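Local structure of putative oxidoreductase (Salmonella enterica subsp. enterica serovar Typhimurium, 3NX4) at residues A[151-156]-A[215-220]; A[236-241]-A[263-268]. The protein binds NADP and probably acts as an NADPH-dependent acryloyl-CoA reductase of the medium-chain dehydrogenase/reductase family. All coordinates share one frame; numbering follows the deposited sequence.

Contact 1 (A[151-156]-A[215-220]); sequences VVTGAS and AIDTVG. With NAP (NADP nicotinamide-adenine-dinucleotide phosphate), chain C.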
# COMPACT_ATOMS: atom_id res chain seq x y z
N VAL A 151 12.93 -7.26 -5.51
CA VAL A 151 14.01 -6.99 -4.55
C VAL A 151 13.62 -7.42 -3.13
O VAL A 151 12.48 -7.21 -2.70
CB VAL A 151 14.47 -5.51 -4.59
CG1 VAL A 151 13.34 -4.59 -4.22
CG2 VAL A 151 15.68 -5.28 -3.68
N VAL A 152 14.57 -8.03 -2.41
CA VAL A 152 14.36 -8.44 -1.02
C VAL A 152 15.40 -7.71 -0.19
O VAL A 152 16.59 -7.83 -0.46
CB VAL A 152 14.58 -9.98 -0.83
CG1 VAL A 152 14.41 -10.40 0.65
CG2 VAL A 152 13.65 -10.77 -1.73
N THR A 153 14.97 -6.95 0.81
CA THR A 153 15.88 -6.21 1.67
C THR A 153 16.11 -7.01 2.96
O THR A 153 15.41 -7.99 3.21
CB THR A 153 15.35 -4.79 1.98
OG1 THR A 153 14.13 -4.89 2.73
CG2 THR A 153 15.06 -4.03 0.67
N GLY A 154 17.10 -6.62 3.76
CA GLY A 154 17.50 -7.45 4.89
C GLY A 154 17.62 -8.91 4.48
O GLY A 154 17.22 -9.81 5.21
N ALA A 155 18.20 -9.15 3.31
CA ALA A 155 18.07 -10.43 2.61
C ALA A 155 18.69 -11.65 3.30
O ALA A 155 18.23 -12.78 3.09
CB ALA A 155 18.62 -10.30 1.19
N SER A 156 19.74 -11.44 4.08
CA SER A 156 20.44 -12.56 4.69
C SER A 156 19.78 -13.02 6.00
O SER A 156 20.21 -14.01 6.59
CB SER A 156 21.91 -12.20 4.96
OG SER A 156 22.00 -11.20 5.95
N ALA A 215 8.61 -6.05 -4.29
CA ALA A 215 9.62 -5.98 -3.25
C ALA A 215 9.10 -6.59 -1.97
O ALA A 215 7.92 -6.51 -1.65
CB ALA A 215 10.09 -4.54 -3.02
N ILE A 216 10.01 -7.20 -1.22
CA ILE A 216 9.69 -7.71 0.10
C ILE A 216 10.65 -6.99 1.03
O ILE A 216 11.87 -7.17 0.92
CB ILE A 216 9.87 -9.24 0.16
CG1 ILE A 216 8.89 -9.93 -0.81
CG2 ILE A 216 9.69 -9.75 1.60
CD1 ILE A 216 8.85 -11.47 -0.71
N ASP A 217 10.11 -6.14 1.90
CA ASP A 217 10.95 -5.31 2.76
C ASP A 217 10.88 -5.70 4.22
O ASP A 217 9.79 -5.82 4.79
CB ASP A 217 10.59 -3.83 2.64
CG ASP A 217 11.42 -2.97 3.58
OD1 ASP A 217 12.66 -2.85 3.37
OD2 ASP A 217 10.85 -2.42 4.55
N THR A 218 12.05 -5.91 4.81
CA THR A 218 12.18 -6.27 6.21
C THR A 218 12.92 -5.20 7.01
O THR A 218 13.13 -5.36 8.19
CB THR A 218 12.97 -7.57 6.34
OG1 THR A 218 14.34 -7.32 6.02
CG2 THR A 218 12.43 -8.64 5.42
N VAL A 219 13.35 -4.15 6.34
CA VAL A 219 14.17 -3.11 6.95
C VAL A 219 13.47 -1.83 7.35
O VAL A 219 13.76 -1.25 8.37
CB VAL A 219 15.35 -2.76 6.03
CG1 VAL A 219 16.23 -1.71 6.66
CG2 VAL A 219 16.14 -3.99 5.68
N GLY A 220 12.54 -1.38 6.52
CA GLY A 220 11.84 -0.15 6.79
C GLY A 220 12.75 1.05 6.63
O GLY A 220 13.78 0.98 5.99
PA NAP C . 16.73 -10.83 10.93
O1A NAP C . 17.00 -12.26 10.73
O2A NAP C . 17.49 -10.13 11.98
O5B NAP C . 16.84 -10.04 9.55
C5B NAP C . 16.93 -8.64 9.56
C4B NAP C . 17.94 -8.29 8.48
O4B NAP C . 17.92 -6.91 8.28
C3B NAP C . 19.37 -8.67 8.86
O3B NAP C . 19.69 -9.96 8.39
C2B NAP C . 20.19 -7.61 8.16
O2B NAP C . 20.45 -8.08 6.85
C1B NAP C . 19.24 -6.44 8.04
N9A NAP C . 19.53 -5.40 9.04
C8A NAP C . 19.76 -5.57 10.38
N7A NAP C . 19.95 -4.34 10.93
C5A NAP C . 19.82 -3.41 9.97
C6A NAP C . 19.91 -2.02 9.98
N6A NAP C . 20.18 -1.36 11.11
N1A NAP C . 19.73 -1.32 8.82
C2A NAP C . 19.45 -1.99 7.64
N3A NAP C . 19.37 -3.37 7.63
C4A NAP C . 19.55 -4.06 8.78
O3 NAP C . 15.17 -10.62 11.30
PN NAP C . 13.89 -11.46 10.82
O1N NAP C . 13.49 -12.44 11.86
O2N NAP C . 14.18 -11.94 9.45
O5D NAP C . 12.82 -10.26 10.77
C5D NAP C . 13.03 -9.21 9.86
C4D NAP C . 12.14 -8.03 10.23
O4D NAP C . 10.80 -8.41 10.05
C3D NAP C . 12.29 -7.65 11.69
O3D NAP C . 12.18 -6.25 11.81
C2D NAP C . 11.11 -8.31 12.36
O2D NAP C . 10.68 -7.59 13.49
C1D NAP C . 10.08 -8.24 11.25
N1N NAP C . 9.03 -9.26 11.33
C2N NAP C . 7.74 -8.84 11.47
C3N NAP C . 6.69 -9.76 11.53
C7N NAP C . 5.33 -9.25 11.16
O7N NAP C . 4.18 -9.79 11.78
N7N NAP C . 5.24 -8.28 10.25
C4N NAP C . 6.98 -11.12 11.45
C5N NAP C . 8.30 -11.54 11.30
C6N NAP C . 9.33 -10.59 11.23
P2B NAP C . 21.84 -7.75 6.10
O1X NAP C . 21.94 -8.67 4.92
O2X NAP C . 21.83 -6.31 5.64
O3X NAP C . 22.97 -7.99 7.08

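Contact 2 (A[236-241]-A[263-268]); sequences CVAACG and QGVDSV. With NAP (NADP nicotinamide-adenine-dinucleotide phosphate), chain C.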
# COMPACT_ATOMS: atom_id res chain seq x y z
N CYS A 236 4.38 -3.50 -6.50
CA CYS A 236 3.90 -3.74 -5.14
C CYS A 236 5.05 -4.02 -4.17
O CYS A 236 5.92 -4.85 -4.43
CB CYS A 236 2.93 -4.93 -5.11
SG CYS A 236 2.32 -5.36 -3.42
N VAL A 237 5.04 -3.34 -3.03
CA VAL A 237 5.96 -3.65 -1.96
C VAL A 237 5.21 -4.33 -0.82
O VAL A 237 4.25 -3.77 -0.29
CB VAL A 237 6.60 -2.38 -1.37
CG1 VAL A 237 7.58 -2.77 -0.25
CG2 VAL A 237 7.31 -1.58 -2.46
N ALA A 238 5.65 -5.53 -0.44
CA ALA A 238 5.16 -6.18 0.77
C ALA A 238 6.12 -5.83 1.91
O ALA A 238 7.29 -6.18 1.87
CB ALA A 238 5.05 -7.71 0.57
N ALA A 239 5.63 -5.12 2.91
CA ALA A 239 6.47 -4.64 4.00
C ALA A 239 6.12 -5.36 5.29
O ALA A 239 4.94 -5.40 5.68
CB ALA A 239 6.29 -3.13 4.18
N CYS A 240 7.12 -5.91 5.97
CA CYS A 240 6.86 -6.65 7.20
C CYS A 240 7.81 -6.31 8.34
O CYS A 240 7.65 -6.81 9.45
CB CYS A 240 6.92 -8.16 6.92
SG CYS A 240 8.63 -8.72 6.58
N GLY A 241 8.79 -5.44 8.09
CA GLY A 241 9.85 -5.26 9.07
C GLY A 241 10.23 -3.84 9.48
O GLY A 241 9.68 -2.84 8.99
N GLN A 263 1.67 -2.95 0.66
CA GLN A 263 0.88 -3.88 1.45
C GLN A 263 1.61 -4.25 2.74
O GLN A 263 2.68 -4.88 2.72
CB GLN A 263 0.60 -5.16 0.67
CG GLN A 263 -0.15 -6.21 1.51
CD GLN A 263 -1.57 -5.74 1.87
OE1 GLN A 263 -2.40 -5.51 1.00
NE2 GLN A 263 -1.83 -5.59 3.17
N GLY A 264 1.05 -3.84 3.87
CA GLY A 264 1.61 -4.24 5.15
C GLY A 264 1.29 -5.71 5.39
O GLY A 264 0.22 -6.20 5.00
N VAL A 265 2.21 -6.42 6.03
CA VAL A 265 2.01 -7.83 6.32
C VAL A 265 2.23 -8.08 7.81
O VAL A 265 3.32 -7.84 8.32
CB VAL A 265 3.01 -8.70 5.54
CG1 VAL A 265 2.96 -10.14 6.02
CG2 VAL A 265 2.73 -8.61 4.05
N ASP A 266 1.18 -8.53 8.49
CA ASP A 266 1.27 -8.93 9.90
C ASP A 266 1.14 -10.44 9.99
O ASP A 266 0.23 -11.03 9.41
CB ASP A 266 0.13 -8.30 10.71
CG ASP A 266 -0.06 -8.99 12.07
OD1 ASP A 266 0.89 -8.94 12.88
OD2 ASP A 266 -1.13 -9.57 12.33
N SER A 267 2.03 -11.08 10.74
CA SER A 267 1.98 -12.53 10.91
C SER A 267 1.25 -12.93 12.19
O SER A 267 0.82 -14.07 12.34
CB SER A 267 3.39 -13.11 10.98
OG SER A 267 4.02 -12.69 12.18
N VAL A 268 1.13 -11.99 13.12
CA VAL A 268 0.67 -12.31 14.46
C VAL A 268 -0.77 -12.80 14.49
O VAL A 268 -1.08 -13.82 15.11
CB VAL A 268 0.77 -11.09 15.38
CG1 VAL A 268 0.23 -11.43 16.77
CG2 VAL A 268 2.21 -10.60 15.45
PA NAP C . 16.73 -10.83 10.93
O1A NAP C . 17.00 -12.26 10.73
O2A NAP C . 17.49 -10.13 11.98
O5B NAP C . 16.84 -10.04 9.55
C5B NAP C . 16.93 -8.64 9.56
C4B NAP C . 17.94 -8.29 8.48
O4B NAP C . 17.92 -6.91 8.28
C3B NAP C . 19.37 -8.67 8.86
O3B NAP C . 19.69 -9.96 8.39
C2B NAP C . 20.19 -7.61 8.16
O2B NAP C . 20.45 -8.08 6.85
C1B NAP C . 19.24 -6.44 8.04
N9A NAP C . 19.53 -5.40 9.04
C8A NAP C . 19.76 -5.57 10.38
N7A NAP C . 19.95 -4.34 10.93
C5A NAP C . 19.82 -3.41 9.97
C6A NAP C . 19.91 -2.02 9.98
N6A NAP C . 20.18 -1.36 11.11
N1A NAP C . 19.73 -1.32 8.82
C2A NAP C . 19.45 -1.99 7.64
N3A NAP C . 19.37 -3.37 7.63
C4A NAP C . 19.55 -4.06 8.78
O3 NAP C . 15.17 -10.62 11.30
PN NAP C . 13.89 -11.46 10.82
O1N NAP C . 13.49 -12.44 11.86
O2N NAP C . 14.18 -11.94 9.45
O5D NAP C . 12.82 -10.26 10.77
C5D NAP C . 13.03 -9.21 9.86
C4D NAP C . 12.14 -8.03 10.23
O4D NAP C . 10.80 -8.41 10.05
C3D NAP C . 12.29 -7.65 11.69
O3D NAP C . 12.18 -6.25 11.81
C2D NAP C . 11.11 -8.31 12.36
O2D NAP C . 10.68 -7.59 13.49
C1D NAP C . 10.08 -8.24 11.25
N1N NAP C . 9.03 -9.26 11.33
C2N NAP C . 7.74 -8.84 11.47
C3N NAP C . 6.69 -9.76 11.53
C7N NAP C . 5.33 -9.25 11.16
O7N NAP C . 4.18 -9.79 11.78
N7N NAP C . 5.24 -8.28 10.25
C4N NAP C . 6.98 -11.12 11.45
C5N NAP C . 8.30 -11.54 11.30
C6N NAP C . 9.33 -10.59 11.23
P2B NAP C . 21.84 -7.75 6.10
O1X NAP C . 21.94 -8.67 4.92
O2X NAP C . 21.83 -6.31 5.64
O3X NAP C . 22.97 -7.99 7.08

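Contact 1 (A[151-156]-A[215-220])
The Asp217 carboxylate is met from above its plane at OD1 and on the syn lone pair of OD2. The Thr153 side chain crosses that of Asp217 obliquely, its OG1 donating to OD1 at 2.6 Å from 37° out of plane, while Gly220 N reaches OD2 at 2.8 Å, an Asx motif. Val219 N adds a weak bond to OD1. Val219 CG1 stands off the plane of the NADP adenine, outside the ring beside C2A (3.4 Å).

Thr153 OG1 sits between its own N and carbonyl carbon (chi1 64°), so it faces the 215-220 segment and also accepts from Thr218 N at 3.1 Å. Thr218 OG1 donates to Thr153 O, from well above that carbonyl's plane. Gly154 CA comes 3.4 Å from Thr218 OG1; a CB would clash there, so the approach, like the positive phi, suits glycine.

Earlier the strands run parallel. Ile216 N bonds to Val151 O at 2.9 Å and Thr153 N to Ile216 O, both nearly along the C=O axes. Val151 CG1 and Ala215 CB press together at 3.5 Å, tight for two carbons, on the face covered by Val227.

Past the strand ends side-chain bonds take over from sheet pairing and would hold the start of the Rossmann glycine-rich loop. Farther along, Ser156 OG binds the 2'-phosphate oxygen O1X, consistent with preference for NADP. Asp217, taking a hydroxyl and backbone N-H donors, probably stays ionised.

Contact 2 (A[236-241]-A[263-268])
Strands 235-239 and 261-264 run parallel, with Ala238 opposite Gln263 and Ala239 opposite Gly264, joined by Gln263 N to Val237 O at 2.9 Å, Ala239 N to Gln263 O, and Val265 N to Ala239 O. The first of these lies nearly along the C=O axis; in the second, the donor stands above the carbonyl plane.

Few side chains meet across the pair. Val265 reaches back over the small Ala238, CG2 to CB 4.3 Å, and its CB lies 4.2 Å from Cys240 CB. Gln263 extends with CG anti to the backbone N, then bends at chi2 (66°), which brings NE2 onto a lone pair of Gly264 O at 2.8 Å, an almost straight bond (176°) in the plane of its amide. Its OE1 accepts from Arg261 NE of the second subunit.

Beyond the paired residues the segments hold the nicotinamide carboxamide of NADP. N7N donates to Val265 O at 2.8 Å; its bond to Cys240 O is less certain, since that oxygen is modelled too close to the ring. O7N accepts from Ser267 N at 2.7 Å, at 170°, and from Ser267 OG at 2.9 Å. Asp266 OD1 takes Val268 N in an Asx turn around Ser267.

With donors placed on its oxygen and an acceptor on its nitrogen, the carboxamide should be held in its rotation, which would in turn help to orient the nicotinamide ring.

Overall arrangement
Both contacts are buried in the same six-stranded parallel Rossmann sheet and touch one NADP at the C-terminal ends of its strands. Contact 1 joins interior strands 150-152 and 212-217; contact 2 joins 235-239 to 261-264, the outermost strand within the chain, beyond which the second subunit continues the sheet antiparallel. They adjoin directly: Ala215 O and Ala238 N, 2.8 Å apart, form a probable hydrogen bond, and Thr218 CG2 packs on Cys240 SG. Contact 1 locks its strand ends through hydroxyls and a carboxylate beside the adenosine half and, through Thr218, the nicotinamide ribose, whereas contact 2 relies on backbone groups to receive the nicotinamide, with Ser267 OG assisting, while Gln263 and Asp266 bond to the second subunit.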